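PDB 3AGK: peptide chain release factor subunit 1 from Aeropyrum pernix, which probably directs the termination of translation in response to the stop codons UAA, UAG and UGA, as a class 1 release factor of archaea. Local coordinates for residues F199-V211 with A230-L244. Sequence-based numbering, arbitrary orientation.
Sequences FKKVGEEASNLLV and AKQEFVEGNYLDYRL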
loop_
_atom_site.group_PDB
_atom_site.type_symbol
_atom_site.label_atom_id
_atom_site.label_comp_id
_atom_site.label_asym_id
_atom_site.label_seq_id
_atom_site.Cartn_x
_atom_site.Cartn_y
_atom_site.Cartn_z
ATOM N N PHE A 199 -22.640 -1.119 16.308
ATOM C CA PHE A 199 -21.265 -1.272 16.793
ATOM C C PHE A 199 -20.711 -2.648 16.500
ATOM O O PHE A 199 -19.510 -2.795 16.284
ATOM C CB PHE A 199 -21.162 -0.978 18.291
ATOM C CG PHE A 199 -21.191 0.483 18.618
ATOM C CD1 PHE A 199 -21.145 1.442 17.595
ATOM C CD2 PHE A 199 -21.267 0.909 19.935
ATOM C CE1 PHE A 199 -21.180 2.798 17.889
ATOM C CE2 PHE A 199 -21.302 2.271 20.240
ATOM C CZ PHE A 199 -21.249 3.222 19.206
ATOM N N LYS A 200 -21.580 -3.659 16.497
ATOM C CA LYS A 200 -21.162 -5.008 16.139
ATOM C C LYS A 200 -20.837 -5.105 14.659
ATOM O O LYS A 200 -19.876 -5.762 14.281
ATOM C CB LYS A 200 -22.228 -6.055 16.518
ATOM C CG LYS A 200 -22.190 -6.465 17.993
ATOM C CD LYS A 200 -23.499 -7.148 18.449
ATOM C CE LYS A 200 -23.480 -7.367 19.962
ATOM N NZ LYS A 200 -24.719 -8.000 20.498
ATOM N N LYS A 201 -21.661 -4.476 13.825
ATOM C CA LYS A 201 -21.373 -4.378 12.399
ATOM C C LYS A 201 -20.007 -3.680 12.166
ATOM O O LYS A 201 -19.163 -4.190 11.443
ATOM C CB LYS A 201 -22.496 -3.618 11.691
ATOM C CG LYS A 201 -22.501 -3.737 10.170
ATOM C CD LYS A 201 -23.548 -2.802 9.541
ATOM C CE LYS A 201 -24.796 -2.672 10.425
ATOM N NZ LYS A 201 -25.704 -1.535 10.030
ATOM N N VAL A 202 -19.800 -2.523 12.791
ATOM C CA VAL A 202 -18.531 -1.803 12.681
ATOM C C VAL A 202 -17.381 -2.676 13.167
ATOM O O VAL A 202 -16.354 -2.802 12.491
ATOM C CB VAL A 202 -18.569 -0.487 13.479
ATOM C CG1 VAL A 202 -17.214 0.301 13.364
ATOM C CG2 VAL A 202 -19.741 0.361 12.998
ATOM N N GLY A 203 -17.567 -3.291 14.333
ATOM C CA GLY A 203 -16.574 -4.193 14.894
ATOM C C GLY A 203 -16.195 -5.327 13.965
ATOM O O GLY A 203 -15.008 -5.586 13.736
ATOM N N GLU A 204 -17.207 -6.011 13.429
ATOM C CA GLU A 204 -16.986 -7.077 12.453
ATOM C C GLU A 204 -16.316 -6.602 11.162
ATOM O O GLU A 204 -15.375 -7.224 10.669
ATOM C CB GLU A 204 -18.308 -7.757 12.110
ATOM C CG GLU A 204 -18.754 -8.762 13.146
ATOM C CD GLU A 204 -20.167 -9.264 12.880
ATOM O OE1 GLU A 204 -20.658 -9.036 11.751
ATOM O OE2 GLU A 204 -20.774 -9.858 13.803
ATOM N N GLU A 205 -16.827 -5.511 10.609
ATOM C CA GLU A 205 -16.246 -4.925 9.422
ATOM C C GLU A 205 -14.758 -4.577 9.659
ATOM O O GLU A 205 -13.891 -4.983 8.889
ATOM C CB GLU A 205 -17.030 -3.678 9.035
ATOM C CG GLU A 205 -16.746 -3.225 7.644
ATOM C CD GLU A 205 -17.091 -4.293 6.628
ATOM O OE1 GLU A 205 -16.162 -5.000 6.170
ATOM O OE2 GLU A 205 -18.296 -4.431 6.304
ATOM N N ALA A 206 -14.473 -3.850 10.739
ATOM C CA ALA A 206 -13.099 -3.473 11.073
ATOM C C ALA A 206 -12.212 -4.707 11.199
ATOM O O ALA A 206 -11.140 -4.780 10.601
ATOM C CB ALA A 206 -13.067 -2.663 12.364
ATOM N N SER A 207 -12.676 -5.680 11.978
ATOM C CA SER A 207 -11.931 -6.920 12.179
ATOM C C SER A 207 -11.639 -7.696 10.883
ATOM O O SER A 207 -10.521 -8.204 10.690
ATOM C CB SER A 207 -12.640 -7.813 13.206
ATOM O OG SER A 207 -12.696 -7.182 14.484
ATOM N N ASN A 208 -12.629 -7.796 9.996
ATOM C CA ASN A 208 -12.399 -8.461 8.717
ATOM C C ASN A 208 -11.325 -7.756 7.890
ATOM O O ASN A 208 -10.543 -8.400 7.183
ATOM C CB ASN A 208 -13.688 -8.552 7.910
ATOM C CG ASN A 208 -14.663 -9.564 8.484
ATOM O OD1 ASN A 208 -15.843 -9.537 8.154
ATOM N ND2 ASN A 208 -14.175 -10.460 9.352
ATOM N N LEU A 209 -11.297 -6.431 7.977
ATOM C CA LEU A 209 -10.337 -5.640 7.208
ATOM C C LEU A 209 -8.947 -5.571 7.839
ATOM O O LEU A 209 -7.946 -5.589 7.134
ATOM C CB LEU A 209 -10.879 -4.232 6.981
ATOM C CG LEU A 209 -12.097 -4.190 6.053
ATOM C CD1 LEU A 209 -12.818 -2.875 6.201
ATOM C CD2 LEU A 209 -11.676 -4.436 4.595
ATOM N N LEU A 210 -8.882 -5.502 9.165
ATOM C CA LEU A 210 -7.630 -5.141 9.835
ATOM C C LEU A 210 -6.880 -6.327 10.453
ATOM O O LEU A 210 -5.644 -6.352 10.463
ATOM C CB LEU A 210 -7.881 -4.051 10.893
ATOM C CG LEU A 210 -7.725 -2.550 10.577
ATOM C CD1 LEU A 210 -7.502 -2.222 9.096
ATOM C CD2 LEU A 210 -8.851 -1.693 11.183
ATOM N N VAL A 211 -7.615 -7.313 10.953
ATOM C CA VAL A 211 -6.985 -8.465 11.607
ATOM C C VAL A 211 -5.993 -9.255 10.726
ATOM O O VAL A 211 -4.943 -9.669 11.202
ATOM C CB VAL A 211 -8.033 -9.417 12.230
ATOM C CG1 VAL A 211 -7.407 -10.796 12.548
ATOM C CG2 VAL A 211 -8.668 -8.773 13.471
ATOM N N ALA A 230 -19.242 8.127 21.615
ATOM C CA ALA A 230 -19.466 6.819 20.988
ATOM C C ALA A 230 -18.209 5.935 20.914
ATOM O O ALA A 230 -18.286 4.709 21.117
ATOM C CB ALA A 230 -20.104 6.976 19.621
ATOM N N LYS A 231 -17.060 6.554 20.637
ATOM C CA LYS A 231 -15.802 5.821 20.481
ATOM C C LYS A 231 -15.352 5.164 21.793
ATOM O O LYS A 231 -14.746 4.089 21.782
ATOM C CB LYS A 231 -14.700 6.754 19.939
ATOM C CG LYS A 231 -14.447 7.975 20.847
ATOM C CD LYS A 231 -13.368 8.904 20.298
ATOM C CE LYS A 231 -13.218 10.153 21.174
ATOM N NZ LYS A 231 -14.220 11.192 20.821
ATOM N N GLN A 232 -15.634 5.819 22.918
ATOM C CA GLN A 232 -15.353 5.236 24.229
ATOM C C GLN A 232 -16.226 3.988 24.444
ATOM O O GLN A 232 -15.738 2.935 24.876
ATOM C CB GLN A 232 -15.610 6.248 25.361
ATOM C CG GLN A 232 -14.708 7.491 25.332
ATOM C CD GLN A 232 -14.644 8.208 26.677
ATOM O OE1 GLN A 232 -15.102 7.675 27.691
ATOM N NE2 GLN A 232 -14.072 9.421 26.692
ATOM N N GLU A 233 -17.515 4.112 24.125
ATOM C CA GLU A 233 -18.432 2.982 24.222
ATOM C C GLU A 233 -17.960 1.859 23.301
ATOM O O GLU A 233 -17.894 0.695 23.701
ATOM C CB GLU A 233 -19.874 3.420 23.895
ATOM C CG GLU A 233 -20.418 4.478 24.883
ATOM C CD GLU A 233 -21.841 4.991 24.570
ATOM O OE1 GLU A 233 -22.310 4.896 23.413
ATOM O OE2 GLU A 233 -22.484 5.516 25.505
ATOM N N PHE A 234 -17.591 2.214 22.080
ATOM C CA PHE A 234 -17.170 1.218 21.096
ATOM C C PHE A 234 -15.967 0.424 21.587
ATOM O O PHE A 234 -15.895 -0.795 21.414
ATOM C CB PHE A 234 -16.814 1.907 19.776
ATOM C CG PHE A 234 -16.339 0.964 18.717
ATOM C CD1 PHE A 234 -17.246 0.150 18.033
ATOM C CD2 PHE A 234 -14.989 0.894 18.393
ATOM C CE1 PHE A 234 -16.818 -0.730 17.043
ATOM C CE2 PHE A 234 -14.550 0.030 17.410
ATOM C CZ PHE A 234 -15.469 -0.789 16.730
ATOM N N VAL A 235 -15.013 1.128 22.190
ATOM C CA VAL A 235 -13.792 0.491 22.648
ATOM C C VAL A 235 -14.004 -0.348 23.907
ATOM O O VAL A 235 -13.416 -1.413 24.072
ATOM C CB VAL A 235 -12.656 1.528 22.853
ATOM C CG1 VAL A 235 -11.617 0.987 23.767
ATOM C CG2 VAL A 235 -12.037 1.863 21.509
ATOM N N GLU A 236 -14.871 0.107 24.788
ATOM C CA GLU A 236 -15.106 -0.642 26.019
ATOM C C GLU A 236 -15.909 -1.938 25.825
ATOM O O GLU A 236 -15.808 -2.855 26.635
ATOM C CB GLU A 236 -15.780 0.253 27.049
ATOM C CG GLU A 236 -14.912 1.417 27.480
ATOM C CD GLU A 236 -15.622 2.324 28.468
ATOM O OE1 GLU A 236 -16.877 2.308 28.496
ATOM O OE2 GLU A 236 -14.925 3.050 29.209
ATOM N N GLY A 237 -16.706 -2.007 24.762
ATOM C CA GLY A 237 -17.500 -3.187 24.473
ATOM C C GLY A 237 -16.688 -4.271 23.781
ATOM O O GLY A 237 -15.466 -4.169 23.693
ATOM N N ASN A 238 -17.375 -5.303 23.285
ATOM C CA ASN A 238 -16.728 -6.467 22.678
ATOM C C ASN A 238 -16.581 -6.365 21.170
ATOM O O ASN A 238 -16.142 -7.313 20.506
ATOM C CB ASN A 238 -17.515 -7.739 23.019
ATOM C CG ASN A 238 -17.110 -8.317 24.344
ATOM O OD1 ASN A 238 -16.120 -7.873 24.941
ATOM N ND2 ASN A 238 -17.867 -9.314 24.826
ATOM N N TYR A 239 -16.953 -5.213 20.633
ATOM C CA TYR A 239 -17.059 -5.048 19.187
ATOM C C TYR A 239 -15.778 -5.351 18.431
ATOM O O TYR A 239 -15.791 -6.051 17.409
ATOM C CB TYR A 239 -17.580 -3.645 18.878
ATOM C CG TYR A 239 -18.795 -3.348 19.742
ATOM C CD1 TYR A 239 -18.743 -2.407 20.760
ATOM C CD2 TYR A 239 -19.983 -4.069 19.570
ATOM C CE1 TYR A 239 -19.858 -2.166 21.573
ATOM C CE2 TYR A 239 -21.103 -3.824 20.363
ATOM C CZ TYR A 239 -21.030 -2.880 21.364
ATOM O OH TYR A 239 -22.119 -2.634 22.152
ATOM N N LEU A 240 -14.672 -4.834 18.940
ATOM C CA LEU A 240 -13.402 -4.929 18.244
ATOM C C LEU A 240 -12.693 -6.232 18.603
ATOM O O LEU A 240 -12.506 -6.536 19.783
ATOM C CB LEU A 240 -12.538 -3.733 18.623
ATOM C CG LEU A 240 -11.493 -3.254 17.620
ATOM C CD1 LEU A 240 -12.145 -2.966 16.278
ATOM C CD2 LEU A 240 -10.764 -2.020 18.165
ATOM N N ASP A 241 -12.319 -7.010 17.589
ATOM C CA ASP A 241 -11.516 -8.216 17.802
ATOM C C ASP A 241 -10.335 -7.937 18.744
ATOM O O ASP A 241 -9.668 -6.914 18.628
ATOM C CB ASP A 241 -11.000 -8.775 16.467
ATOM C CG ASP A 241 -10.224 -10.087 16.635
ATOM O OD1 ASP A 241 -10.709 -11.130 16.155
ATOM O OD2 ASP A 241 -9.132 -10.087 17.244
ATOM N N TYR A 242 -10.083 -8.866 19.662
ATOM C CA TYR A 242 -9.014 -8.727 20.643
ATOM C C TYR A 242 -7.623 -8.515 20.030
ATOM O O TYR A 242 -6.795 -7.814 20.619
ATOM C CB TYR A 242 -8.983 -9.938 21.585
ATOM C CG TYR A 242 -8.410 -11.193 20.957
ATOM C CD1 TYR A 242 -9.200 -12.029 20.172
ATOM C CD2 TYR A 242 -7.084 -11.552 21.162
ATOM C CE1 TYR A 242 -8.678 -13.189 19.599
ATOM C CE2 TYR A 242 -6.554 -12.707 20.597
ATOM C CZ TYR A 242 -7.355 -13.519 19.813
ATOM O OH TYR A 242 -6.831 -14.662 19.254
ATOM N N ARG A 243 -7.352 -9.121 18.868
ATOM C CA ARG A 243 -6.074 -8.873 18.182
ATOM C C ARG A 243 -5.897 -7.400 17.856
ATOM O O ARG A 243 -4.774 -6.901 17.851
ATOM C CB ARG A 243 -5.927 -9.693 16.903
ATOM C CG ARG A 243 -5.776 -11.173 17.146
ATOM C CD ARG A 243 -7.029 -11.883 16.733
ATOM N NE ARG A 243 -6.812 -12.743 15.583
ATOM C CZ ARG A 243 -7.795 -13.326 14.909
ATOM N NH1 ARG A 243 -7.528 -14.102 13.870
ATOM N NH2 ARG A 243 -9.047 -13.119 15.273
ATOM N N LEU A 244 -7.001 -6.708 17.576
ATOM C CA LEU A 244 -6.925 -5.277 17.305
ATOM C C LEU A 244 -6.907 -4.478 18.609
ATOM O O LEU A 244 -6.231 -3.445 18.726
ATOM C CB LEU A 244 -8.092 -4.836 16.430
ATOM C CG LEU A 244 -8.157 -5.460 15.036
ATOM C CD1 LEU A 244 -9.229 -4.771 14.207
ATOM C CD2 LEU A 244 -6.806 -5.351 14.351
HETATM O O HOH W 1 -18.672 -6.777 16.611
#
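An aromatic cluster at one end and a leucine knob at the other join the middle of helix 188-215 to helix 230-236, the loop after it and the start of helix 242-245, in domain 2 of this eRF1-family factor, beside the mixed sheet that holds strand 142-149. Phe199 CB stands over the centre of the Tyr239 ring, 3.4 Å from its centroid. With CG beside the backbone N (chi1 -77°), the Phe199 ring turns its edge to the face of Tyr239 and offers its own face to the edge of Phe234, planes 81° apart. Tyr239 OH hydrogen-bonds to Asp196 OD2, and Lys200 NZ pairs with the same carboxylate; an alanine here would probably strip the aromatic face from Phe199 CB and ring edge and leave Asp196 without this hydroxyl. Gly203 lets the two backbones close in: its CA lies 3.2 Å from Tyr239 O, leaving no room for a CB. A water bridges that carbonyl to Lys200 O. Leu244 fits among Ala206, Ser207, Leu210 and Val211, while Val211 CG1 covers one face of the Arg243 guanidinium. In this mainly apolar joint Ser207 OG accepts the one direct hydrogen bond, from Asp241 N at 3.1 Å, and donates to Gly203 O, which fixes the hydroxyl's direction.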